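Glypican-1 (Homo sapiens, PDB 4YWT) serves as a cell-surface proteoglycan whose heparan sulfate side chains bind alpha-4 (V) collagen, and takes part in Schwann cell myelination. Local coordinates at residues S105-D108 and H109-L113; C267-Y270 and C271-V274; P369-T373 and L374-V378. The protein carries 3 engineered substitutions. One frame throughout, in Å; residues are numbered along the deposited sequence.

Interaction 1 (S105-D108 and H109-L113); sequences SFDD and HFQHL. With NAG (2-acetamido-2-deoxy-beta-D-glucopyranose), chain E.
Gln-111 N donates to Asp-107 O at 3.0 Å, and an N-H...O angle of 174° makes this the straightest of four successive i to i+4 backbone bonds that define a regular alpha-helical turn. The other three join His-109 N to Ser-105 O, Phe-110 N to Phe-106 O and His-112 N to Asp-108 O, each at 2.9 Å. All four carbonyls of 105-108 are thereby satisfied by amides of 109-112.

The side-chain polar atoms find partners beyond this turn: the Ser-105 hydroxyl donates from OG to Thr-101 O, and Asp-107 OD1 is hydrogen-bonded to the hydroxyl of Tyr-151. Asp-107 CG stands anti to its own N (chi1 -169°), which swings the carboxylate toward the amide of Gln-111, the two planes 68° apart. That amide is probably modelled the wrong way round, so its polar pairing remains doubtful. Near the same end lies the N-acetylglucosamine attached at Asn-115; its O7 is 3.9 Å from Asp-108 O, but both are acceptors and merely neighbours.

On the buried flank, Phe-106 and Phe-110 run side by side, and Phe-110 CE2 meets the edge of the Phe-106 ring at CD2, 4.0 Å away. This flank of the long helix 70-129 packs against helix 373-387 through Phe-106, His-109 and Phe-110, while Phe-110 also reaches Ala-219 and Val-223 of helix 204-236.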
loop_
_atom_site.group_PDB
_atom_site.type_symbol
_atom_site.label_atom_id
_atom_site.label_comp_id
_atom_site.label_asym_id
_atom_site.label_seq_id
_atom_site.Cartn_x
_atom_site.Cartn_y
_atom_site.Cartn_z
ATOM N N SER A 105 0.251 -12.114 0.705
ATOM C CA SER A 105 0.554 -12.743 1.988
ATOM C C SER A 105 -0.617 -12.671 2.968
ATOM O O SER A 105 -1.050 -13.697 3.500
ATOM C CB SER A 105 1.793 -12.101 2.616
ATOM O OG SER A 105 2.957 -12.402 1.865
ATOM N N PHE A 106 -1.135 -11.468 3.198
ATOM C CA PHE A 106 -2.206 -11.300 4.177
ATOM C C PHE A 106 -3.518 -11.951 3.746
ATOM O O PHE A 106 -4.170 -12.625 4.550
ATOM C CB PHE A 106 -2.435 -9.818 4.475
ATOM C CG PHE A 106 -1.516 -9.270 5.527
ATOM C CD1 PHE A 106 -0.269 -8.768 5.185
ATOM C CD2 PHE A 106 -1.893 -9.270 6.861
ATOM C CE1 PHE A 106 0.581 -8.267 6.153
ATOM C CE2 PHE A 106 -1.047 -8.772 7.834
ATOM C CZ PHE A 106 0.193 -8.268 7.479
ATOM N N ASP A 107 -3.906 -11.754 2.487
ATOM C CA ASP A 107 -5.137 -12.362 1.984
ATOM C C ASP A 107 -5.072 -13.885 2.131
ATOM O O ASP A 107 -5.950 -14.519 2.755
ATOM C CB ASP A 107 -5.369 -11.973 0.522
ATOM C CG ASP A 107 -6.752 -12.351 0.029
ATOM O OD1 ASP A 107 -7.727 -12.157 0.787
ATOM O OD2 ASP A 107 -6.867 -12.837 -1.116
ATOM N N ASP A 108 -4.006 -14.455 1.573
ATOM C CA ASP A 108 -3.779 -15.893 1.629
ATOM C C ASP A 108 -3.745 -16.413 3.058
ATOM O O ASP A 108 -4.246 -17.502 3.327
ATOM C CB ASP A 108 -2.473 -16.262 0.918
ATOM C CG ASP A 108 -2.613 -16.280 -0.591
ATOM O OD1 ASP A 108 -3.626 -15.758 -1.105
ATOM O OD2 ASP A 108 -1.708 -16.817 -1.265
ATOM N N HIS A 109 -3.162 -15.646 3.976
ATOM C CA HIS A 109 -3.043 -16.127 5.349
ATOM C C HIS A 109 -4.365 -16.058 6.110
ATOM O O HIS A 109 -4.642 -16.920 6.938
ATOM C CB HIS A 109 -1.978 -15.356 6.121
ATOM C CG HIS A 109 -1.792 -15.850 7.522
ATOM N ND1 HIS A 109 -1.405 -17.142 7.807
ATOM C CD2 HIS A 109 -1.960 -15.237 8.718
ATOM C CE1 HIS A 109 -1.336 -17.302 9.115
ATOM N NE2 HIS A 109 -1.666 -16.160 9.692
ATOM N N PHE A 110 -5.169 -15.033 5.850
ATOM C CA PHE A 110 -6.488 -14.952 6.473
ATOM C C PHE A 110 -7.354 -16.112 5.982
ATOM O O PHE A 110 -7.972 -16.851 6.785
ATOM C CB PHE A 110 -7.150 -13.606 6.167
ATOM C CG PHE A 110 -6.583 -12.460 6.959
ATOM C CD1 PHE A 110 -6.291 -12.610 8.305
ATOM C CD2 PHE A 110 -6.327 -11.240 6.355
ATOM C CE1 PHE A 110 -5.767 -11.559 9.038
ATOM C CE2 PHE A 110 -5.797 -10.188 7.080
ATOM C CZ PHE A 110 -5.517 -10.347 8.423
ATOM N N GLN A 111 -7.374 -16.281 4.661
ATOM C CA GLN A 111 -8.122 -17.382 4.064
ATOM C C GLN A 111 -7.648 -18.737 4.601
ATOM O O GLN A 111 -8.464 -19.619 4.882
ATOM C CB GLN A 111 -8.010 -17.335 2.540
ATOM C CG GLN A 111 -8.843 -16.227 1.910
ATOM C CD GLN A 111 -8.750 -16.208 0.399
ATOM O OE1 GLN A 111 -8.435 -15.182 -0.203
ATOM N NE2 GLN A 111 -9.025 -17.348 -0.225
ATOM N N HIS A 112 -6.335 -18.891 4.768
ATOM C CA HIS A 112 -5.791 -20.137 5.291
ATOM C C HIS A 112 -6.161 -20.351 6.751
ATOM O O HIS A 112 -6.406 -21.472 7.160
ATOM C CB HIS A 112 -4.271 -20.191 5.156
ATOM C CG HIS A 112 -3.646 -21.296 5.950
ATOM N ND1 HIS A 112 -3.046 -21.085 7.173
ATOM C CD2 HIS A 112 -3.557 -22.625 5.711
ATOM C CE1 HIS A 112 -2.599 -22.235 7.646
ATOM N NE2 HIS A 112 -2.898 -23.186 6.779
ATOM N N LEU A 113 -6.192 -19.278 7.533
ATOM C CA LEU A 113 -6.572 -19.393 8.934
ATOM C C LEU A 113 -8.004 -19.889 9.029
ATOM O O LEU A 113 -8.296 -20.838 9.770
ATOM C CB LEU A 113 -6.416 -18.058 9.663
ATOM C CG LEU A 113 -4.996 -17.679 10.091
ATOM C CD1 LEU A 113 -4.973 -16.279 10.685
ATOM C CD2 LEU A 113 -4.439 -18.695 11.081
HETATM C C1 NAG E . -10.043 -21.705 1.245
HETATM C C2 NAG E . -9.018 -21.577 0.105
HETATM C C3 NAG E . -9.704 -21.147 -1.195
HETATM C C4 NAG E . -10.887 -22.050 -1.509
HETATM C C5 NAG E . -11.838 -22.068 -0.321
HETATM C C6 NAG E . -13.020 -22.988 -0.521
HETATM C C7 NAG E . -6.709 -21.002 0.726
HETATM C C8 NAG E . -6.419 -22.472 0.661
HETATM N N2 NAG E . -7.967 -20.638 0.454
HETATM O O3 NAG E . -8.761 -21.198 -2.260
HETATM O O4 NAG E . -11.574 -21.576 -2.661
HETATM O O5 NAG E . -11.132 -22.545 0.833
HETATM O O6 NAG E . -12.644 -24.180 -1.196
HETATM O O7 NAG E . -5.844 -20.181 1.015
#

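Interaction 2 (C267-Y270 and C271-V274); sequences CPDY and CRNV
Cys-267 O accepts the amide of Cys-271 at 2.9 Å, with an N-H...O angle of 176°, so the bond is almost straight. Cys-267 occupies the N-cap position, and this bond closes the first turn of helix 268-278. The next three, Arg-272 N to Pro-268 O, Asn-273 N to Asp-269 O and Val-274 N to Tyr-270 O, repeat the i to i+4 pattern of an alpha helix.

Arg-272 folds back along the turn. Its chain bends at chi3 (-128°), bringing the guanidinium over the proline: Pro-268 CB lies over one face, offset toward the rim, 3.9 Å from Arg-272 CZ. From there Arg-272 NH2 makes a long salt bridge to Asp-269 OD1 at 3.9 Å, the carboxylate and guanidinium planes turned 64° apart. At that separation it is probably no more than a loose electrostatic attraction.

Tyr-270 and Val-274 supply the apolar part. With the tyrosine CG anti to N, the ring extends beside the helix, and its CE1 lies 3.7 Å from Val-274 CG2. The same methyl is 3.3 Å from Tyr-270 O, so that one methyl touches both the carbonyl oxygen and the ring. Asn-273 is buried but satisfied: its OD1 accepts from Met-428 N, and its ND2 donates to Glu-426 O.

Two disulfides tie this first turn to other parts of the chain: Cys-267 to Cys-414 in strand 414-415 of the small two-stranded sheet, and Cys-271 to Cys-400 in helix 391-404. Tyr-270, Cys-271 and Val-274 also pack on Leu-252 of helix 243-253, placing the turn in the disulfide-linked, cysteine-rich end of the glypican fold.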
loop_
_atom_site.group_PDB
_atom_site.type_symbol
_atom_site.label_atom_id
_atom_site.label_comp_id
_atom_site.label_asym_id
_atom_site.label_seq_id
_atom_site.Cartn_x
_atom_site.Cartn_y
_atom_site.Cartn_z
ATOM N N CYS A 267 24.622 19.892 -8.425
ATOM C CA CYS A 267 24.531 20.080 -6.987
ATOM C C CYS A 267 23.269 19.404 -6.453
ATOM O O CYS A 267 22.222 19.430 -7.097
ATOM C CB CYS A 267 24.545 21.570 -6.631
ATOM S SG CYS A 267 26.117 22.405 -6.984
ATOM N N PRO A 268 23.382 18.770 -5.275
ATOM C CA PRO A 268 22.259 18.077 -4.632
ATOM C C PRO A 268 20.995 18.930 -4.496
ATOM O O PRO A 268 19.917 18.472 -4.874
ATOM C CB PRO A 268 22.823 17.720 -3.257
ATOM C CG PRO A 268 24.277 17.522 -3.509
ATOM C CD PRO A 268 24.651 18.539 -4.557
ATOM N N ASP A 269 21.128 20.147 -3.974
ATOM C CA ASP A 269 19.974 21.024 -3.777
ATOM C C ASP A 269 19.369 21.475 -5.105
ATOM O O ASP A 269 18.155 21.664 -5.215
ATOM C CB ASP A 269 20.366 22.240 -2.934
ATOM C CG ASP A 269 20.618 21.885 -1.479
ATOM O OD1 ASP A 269 20.254 20.761 -1.070
ATOM O OD2 ASP A 269 21.170 22.730 -0.743
ATOM N N TYR A 270 20.224 21.650 -6.106
ATOM C CA TYR A 270 19.790 21.978 -7.460
ATOM C C TYR A 270 18.903 20.856 -8.006
ATOM O O TYR A 270 17.743 21.077 -8.379
ATOM C CB TYR A 270 21.014 22.202 -8.358
ATOM C CG TYR A 270 20.717 22.524 -9.806
ATOM C CD1 TYR A 270 19.534 23.148 -10.180
ATOM C CD2 TYR A 270 21.632 22.204 -10.802
ATOM C CE1 TYR A 270 19.269 23.438 -11.507
ATOM C CE2 TYR A 270 21.375 22.489 -12.129
ATOM C CZ TYR A 270 20.193 23.107 -12.476
ATOM O OH TYR A 270 19.936 23.391 -13.798
ATOM N N CYS A 271 19.467 19.652 -8.033
ATOM C CA CYS A 271 18.754 18.449 -8.450
ATOM C C CYS A 271 17.431 18.296 -7.706
ATOM O O CYS A 271 16.408 17.935 -8.296
ATOM C CB CYS A 271 19.636 17.217 -8.222
ATOM S SG CYS A 271 18.896 15.637 -8.690
ATOM N N ARG A 272 17.457 18.584 -6.409
ATOM C CA ARG A 272 16.281 18.426 -5.568
ATOM C C ARG A 272 15.201 19.451 -5.890
ATOM O O ARG A 272 14.020 19.126 -5.871
ATOM C CB ARG A 272 16.664 18.511 -4.093
ATOM C CG ARG A 272 16.743 17.154 -3.420
ATOM C CD ARG A 272 17.701 17.166 -2.247
ATOM N NE ARG A 272 18.671 16.080 -2.342
ATOM C CZ ARG A 272 19.736 15.960 -1.557
ATOM N NH1 ARG A 272 20.565 14.938 -1.715
ATOM N NH2 ARG A 272 19.972 16.860 -0.614
ATOM N N ASN A 273 15.600 20.683 -6.186
ATOM C CA ASN A 273 14.626 21.686 -6.600
ATOM C C ASN A 273 14.020 21.323 -7.947
ATOM O O ASN A 273 12.808 21.461 -8.153
ATOM C CB ASN A 273 15.259 23.075 -6.657
ATOM C CG ASN A 273 15.067 23.850 -5.371
ATOM O OD1 ASN A 273 14.558 23.316 -4.386
ATOM N ND2 ASN A 273 15.462 25.116 -5.374
ATOM N N VAL A 274 14.863 20.837 -8.855
ATOM C CA VAL A 274 14.381 20.399 -10.161
ATOM C C VAL A 274 13.345 19.285 -10.028
ATOM O O VAL A 274 12.242 19.390 -10.568
ATOM C CB VAL A 274 15.530 19.909 -11.060
ATOM C CG1 VAL A 274 14.976 19.288 -12.333
ATOM C CG2 VAL A 274 16.475 21.055 -11.387
#

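Interaction 3 (P369-T373 and L374-V378)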
loop_
_atom_site.group_PDB
_atom_site.type_symbol
_atom_site.label_atom_id
_atom_site.label_comp_id
_atom_site.label_asym_id
_atom_site.label_seq_id
_atom_site.Cartn_x
_atom_site.Cartn_y
_atom_site.Cartn_z
ATOM N N PRO A 369 -0.097 -16.964 21.467
ATOM C CA PRO A 369 1.336 -17.278 21.459
ATOM C C PRO A 369 2.182 -16.012 21.519
ATOM O O PRO A 369 1.725 -14.965 21.057
ATOM C CB PRO A 369 1.532 -18.006 20.124
ATOM C CG PRO A 369 0.182 -18.528 19.771
ATOM C CD PRO A 369 -0.789 -17.511 20.287
ATOM N N PRO A 370 3.394 -16.103 22.090
ATOM C CA PRO A 370 4.304 -14.952 22.126
ATOM C C PRO A 370 4.538 -14.417 20.722
ATOM O O PRO A 370 4.569 -13.206 20.506
ATOM C CB PRO A 370 5.590 -15.531 22.729
ATOM C CG PRO A 370 5.484 -17.013 22.526
ATOM C CD PRO A 370 4.021 -17.318 22.636
ATOM N N SER A 371 4.695 -15.332 19.772
ATOM C CA SER A 371 4.743 -14.967 18.368
ATOM C C SER A 371 4.039 -16.017 17.515
ATOM O O SER A 371 4.238 -17.219 17.698
ATOM C CB SER A 371 6.188 -14.791 17.905
ATOM O OG SER A 371 6.237 -14.499 16.522
ATOM N N GLY A 372 3.216 -15.551 16.583
ATOM C CA GLY A 372 2.554 -16.422 15.632
ATOM C C GLY A 372 2.795 -15.883 14.239
ATOM O O GLY A 372 3.439 -14.845 14.081
ATOM N N THR A 373 2.285 -16.579 13.228
ATOM C CA THR A 373 2.458 -16.145 11.846
ATOM C C THR A 373 1.868 -14.754 11.626
ATOM O O THR A 373 2.519 -13.876 11.052
ATOM C CB THR A 373 1.809 -17.132 10.862
ATOM O OG1 THR A 373 2.392 -18.429 11.032
ATOM C CG2 THR A 373 2.024 -16.669 9.428
ATOM N N LEU A 374 0.640 -14.558 12.100
ATOM C CA LEU A 374 -0.060 -13.290 11.931
ATOM C C LEU A 374 0.698 -12.135 12.576
ATOM O O LEU A 374 0.770 -11.044 12.017
ATOM C CB LEU A 374 -1.473 -13.375 12.514
ATOM C CG LEU A 374 -2.330 -12.114 12.376
ATOM C CD1 LEU A 374 -2.488 -11.726 10.914
ATOM C CD2 LEU A 374 -3.689 -12.308 13.036
ATOM N N GLU A 375 1.270 -12.382 13.750
ATOM C CA GLU A 375 1.991 -11.347 14.482
ATOM C C GLU A 375 3.286 -10.949 13.771
ATOM O O GLU A 375 3.616 -9.763 13.681
ATOM C CB GLU A 375 2.289 -11.819 15.906
ATOM C CG GLU A 375 2.902 -10.756 16.802
ATOM C CD GLU A 375 2.884 -11.153 18.266
ATOM O OE1 GLU A 375 2.041 -11.993 18.644
ATOM O OE2 GLU A 375 3.711 -10.626 19.039
ATOM N N LYS A 376 4.015 -11.939 13.265
ATOM C CA LYS A 376 5.236 -11.673 12.513
ATOM C C LYS A 376 4.915 -10.901 11.240
ATOM O O LYS A 376 5.605 -9.933 10.887
ATOM C CB LYS A 376 5.958 -12.977 12.170
ATOM C CG LYS A 376 6.460 -13.752 13.375
ATOM C CD LYS A 376 7.401 -14.866 12.944
ATOM C CE LYS A 376 7.770 -15.766 14.108
ATOM N NZ LYS A 376 8.280 -14.978 15.265
ATOM N N LEU A 377 3.861 -11.341 10.557
ATOM C CA LEU A 377 3.389 -10.666 9.356
ATOM C C LEU A 377 3.038 -9.215 9.656
ATOM O O LEU A 377 3.342 -8.322 8.868
ATOM C CB LEU A 377 2.176 -11.387 8.770
ATOM C CG LEU A 377 2.452 -12.690 8.021
ATOM C CD1 LEU A 377 1.146 -13.337 7.593
ATOM C CD2 LEU A 377 3.351 -12.437 6.821
ATOM N N VAL A 378 2.408 -8.986 10.803
ATOM C CA VAL A 378 2.018 -7.640 11.204
ATOM C C VAL A 378 3.241 -6.775 11.514
ATOM O O VAL A 378 3.287 -5.609 11.130
ATOM C CB VAL A 378 1.065 -7.670 12.424
ATOM C CG1 VAL A 378 1.053 -6.331 13.145
ATOM C CG2 VAL A 378 -0.339 -8.043 11.978
#
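Pro-369 begins the approach to an alpha-helical N-terminus, its O lying 3.8 Å from Glu-375 OE1; Gly-372 is the N-cap, and helix 373-387 follows. At Pro-370 the carbonyl O comes 3.1 Å from Glu-375 OE2. Both atoms are acceptors, so the proximity is no direct bond between them; it would probably be unfavourable unless water or a proton intervenes. The glutamate gets there by an extended chain, with CG anti to N (chi1 -174°), which carries its carboxylate back alongside the incoming loop.

Ser-371 is poorly ordered. Its OG and Lys-376 NZ are modelled as a hydrogen bond, but the separation is too short to be reliable, and the detailed geometry is doubtful. The lysine chain is modelled returning beside the loop, and the placing of its end is as uncertain as the pair.

Gly-372 contributes through its backbone. Its O accepts from Lys-376 N at 3.1 Å, with an N-H...O angle of 166°, which is the first i to i+4 bond of the helix. Lys-376 CG also passes 3.3 Å from Gly-372 O, keeping the base of the side chain close to the cap.

Thr-373 continues the pattern, accepting from Leu-377 N at 2.9 Å through its O. Its side chain and that of Leu-377 lie side by side, pointing the same way toward helix 70-129, where both touch His-109. Here the threonine methyl does the touching, Thr-373 CG2 standing 3.9 Å from Leu-377 CD1.

Interactions 1 and 3 share one interface: helix 70-129 meets the start of helix 373-387, with His-109 CE1 3.4 Å from Thr-373 CG2 and Phe-110 CE1 3.8 Å from Leu-374 CD1. Interaction 1 is partly buried, with aromatic rings on its inner flank and polar groups outward, whereas interaction 3 is a surface contact where a loop enters a helix and charged side chains fold back. Interaction 2 is the buried one, about 44 Å from interaction 1 between centres and on the opposite side of the chain's centre. Disulfides fasten that helix start; neither of the other two contacts contains a cysteine.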